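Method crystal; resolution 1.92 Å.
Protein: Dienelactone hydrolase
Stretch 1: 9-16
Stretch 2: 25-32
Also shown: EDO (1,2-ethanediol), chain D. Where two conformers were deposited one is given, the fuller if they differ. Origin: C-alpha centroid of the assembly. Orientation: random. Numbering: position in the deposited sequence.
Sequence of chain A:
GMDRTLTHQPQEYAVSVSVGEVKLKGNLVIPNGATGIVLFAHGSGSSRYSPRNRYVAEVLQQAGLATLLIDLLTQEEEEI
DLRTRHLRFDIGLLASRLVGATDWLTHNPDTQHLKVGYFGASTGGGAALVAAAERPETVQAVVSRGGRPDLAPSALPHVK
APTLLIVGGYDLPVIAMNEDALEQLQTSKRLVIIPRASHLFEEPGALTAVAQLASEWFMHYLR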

# COMPACT_ATOMS: atom_id res chain seq x y z
N GLN A 9 -5.59 18.77 15.13
CA GLN A 9 -5.55 17.93 13.92
C GLN A 9 -4.13 17.38 13.78
O GLN A 9 -3.15 18.05 14.13
CB GLN A 9 -5.98 18.70 12.66
N PRO A 10 -4.00 16.15 13.27
CA PRO A 10 -2.68 15.53 13.23
C PRO A 10 -1.72 16.24 12.24
O PRO A 10 -2.14 16.75 11.21
CB PRO A 10 -2.98 14.09 12.85
CG PRO A 10 -4.24 14.15 12.08
CD PRO A 10 -5.03 15.27 12.69
N GLN A 11 -0.45 16.27 12.59
CA GLN A 11 0.56 16.96 11.82
C GLN A 11 1.22 16.05 10.77
O GLN A 11 1.38 14.83 10.96
CB GLN A 11 1.63 17.45 12.76
CG GLN A 11 1.16 18.35 13.91
CD GLN A 11 2.17 18.38 15.06
OE1 GLN A 11 2.67 17.33 15.49
NE2 GLN A 11 2.45 19.58 15.58
N GLU A 12 1.65 16.66 9.69
CA GLU A 12 2.27 15.94 8.59
C GLU A 12 3.79 16.21 8.70
O GLU A 12 4.21 17.35 8.77
CB GLU A 12 1.67 16.52 7.32
CG GLU A 12 1.64 15.65 6.17
CD GLU A 12 1.02 16.35 4.96
OE1 GLU A 12 -0.09 16.95 5.03
OE2 GLU A 12 1.70 16.28 3.93
N TYR A 13 4.57 15.14 8.79
CA TYR A 13 6.01 15.23 8.90
C TYR A 13 6.69 14.78 7.63
O TYR A 13 6.49 13.67 7.18
CB TYR A 13 6.54 14.39 10.06
CG TYR A 13 6.21 15.01 11.38
CD1 TYR A 13 4.97 14.85 11.98
CD2 TYR A 13 7.15 15.78 12.03
CE1 TYR A 13 4.69 15.49 13.20
CE2 TYR A 13 6.88 16.39 13.22
CZ TYR A 13 5.65 16.25 13.80
OH TYR A 13 5.44 16.90 15.01
N ALA A 14 7.60 15.63 7.15
CA ALA A 14 8.43 15.31 5.99
C ALA A 14 9.63 14.50 6.49
O ALA A 14 10.53 15.07 7.10
CB ALA A 14 8.90 16.61 5.32
N VAL A 15 9.62 13.19 6.26
CA VAL A 15 10.67 12.32 6.74
C VAL A 15 11.60 11.81 5.62
O VAL A 15 11.22 11.80 4.45
CB VAL A 15 10.06 11.13 7.52
CG1 VAL A 15 9.17 11.66 8.63
CG2 VAL A 15 9.22 10.19 6.61
N SER A 16 12.83 11.44 6.00
CA SER A 16 13.78 10.80 5.12
C SER A 16 13.92 9.36 5.63
O SER A 16 14.39 9.14 6.74
CB SER A 16 15.13 11.50 5.13
OG SER A 16 15.95 10.96 4.11
N LYS A 25 11.82 9.86 0.28
CA LYS A 25 11.04 10.91 0.89
C LYS A 25 9.70 10.34 1.33
O LYS A 25 9.06 9.51 0.64
CB LYS A 25 10.87 12.10 -0.04
CG LYS A 25 12.21 12.76 -0.41
CD LYS A 25 12.09 14.06 -1.15
CE LYS A 25 11.90 13.94 -2.61
NZ LYS A 25 12.05 15.27 -3.26
N GLY A 26 9.28 10.81 2.48
CA GLY A 26 8.04 10.35 3.04
C GLY A 26 7.25 11.41 3.72
O GLY A 26 7.79 12.44 4.12
N ASN A 27 5.96 11.13 3.88
CA ASN A 27 5.09 12.05 4.59
C ASN A 27 4.42 11.16 5.66
O ASN A 27 3.64 10.23 5.35
CB ASN A 27 4.16 12.82 3.61
CG ASN A 27 4.92 13.81 2.61
OD1 ASN A 27 6.02 14.34 2.87
ND2 ASN A 27 4.27 14.08 1.47
N LEU A 28 4.79 11.43 6.93
CA LEU A 28 4.32 10.67 8.08
C LEU A 28 3.31 11.44 8.88
O LEU A 28 3.55 12.60 9.27
CB LEU A 28 5.51 10.35 8.99
CG LEU A 28 5.32 9.53 10.28
CD1 LEU A 28 4.88 8.07 10.05
CD2 LEU A 28 6.64 9.59 11.04
N VAL A 29 2.17 10.81 9.13
CA VAL A 29 1.15 11.40 10.01
C VAL A 29 0.79 10.36 11.07
O VAL A 29 0.48 9.24 10.73
CB VAL A 29 -0.16 11.74 9.25
CG1 VAL A 29 -1.19 12.28 10.23
CG2 VAL A 29 0.09 12.74 8.16
N ILE A 30 0.79 10.75 12.35
CA ILE A 30 0.45 9.81 13.43
C ILE A 30 -0.59 10.42 14.35
O ILE A 30 -0.23 11.23 15.22
CB ILE A 30 1.68 9.46 14.31
CG1 ILE A 30 2.80 8.85 13.48
CG2 ILE A 30 1.27 8.43 15.42
CD1 ILE A 30 4.13 8.69 14.20
N PRO A 31 -1.87 10.12 14.13
CA PRO A 31 -2.82 10.73 15.07
C PRO A 31 -2.62 10.29 16.51
O PRO A 31 -2.14 9.20 16.75
CB PRO A 31 -4.19 10.24 14.58
CG PRO A 31 -3.97 9.72 13.15
CD PRO A 31 -2.55 9.28 13.11
N ASN A 32 -3.05 11.11 17.46
CA ASN A 32 -2.94 10.78 18.88
C ASN A 32 -3.65 9.47 19.16
O ASN A 32 -4.74 9.22 18.63
CB ASN A 32 -3.55 11.91 19.74
CG ASN A 32 -2.77 13.21 19.63
OD1 ASN A 32 -1.60 13.21 19.26
ND2 ASN A 32 -3.42 14.33 19.96
C1 EDO D . 10.64 15.12 2.03
O1 EDO D . 10.18 14.02 2.87
C2 EDO D . 11.84 15.87 2.58
O2 EDO D . 12.71 15.01 3.35
O HOH W 1 1.35 13.42 13.19

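The two stretches pair as neighbouring antiparallel β-strands, their N-to-C directions 148° apart. Two hydrogen-bonded pairs anchor the register. At Tyr-13 and Leu-28 the bonds are short and nearly straight, with Tyr-13 N to Leu-28 O and Leu-28 N to Tyr-13 O both 2.8 Å. At Val-15 and Gly-26, Val-15 N to Gly-26 O and Gly-26 N to Val-15 O are each 2.9 Å and more bent. Ala-14 and Asn-27 form the non-hydrogen-bonded pair between them. Toward Pro-10 a water takes over the bridging: it donates to Gln-11 O (2.6 Å) and accepts from Ile-30 N (2.9 Å). At the other end, O1 of an ethanediol donates to Val-15 O (2.9 Å).

Side chains alternate between the two faces of the sheet. On one, Val-15 CG1 packs against Leu-28 CB at 3.9 Å, and Tyr-13 CB lies 4.3 Å from Leu-28 CB. The tyrosine's end leads away from the second strand, and its OH donates to Gln-11 OE1 (2.8 Å). Gly-26 leaves room on this face for Val-15, since a CB there would sit 2.9 Å from Val-15 CG2. On the opposite face, the aliphatic part of Glu-12 reaches Val-29, CG to CG2 at 3.9 Å. Pro-10 extends the apolar contact, its CB 3.7 Å from Val-29 CG1.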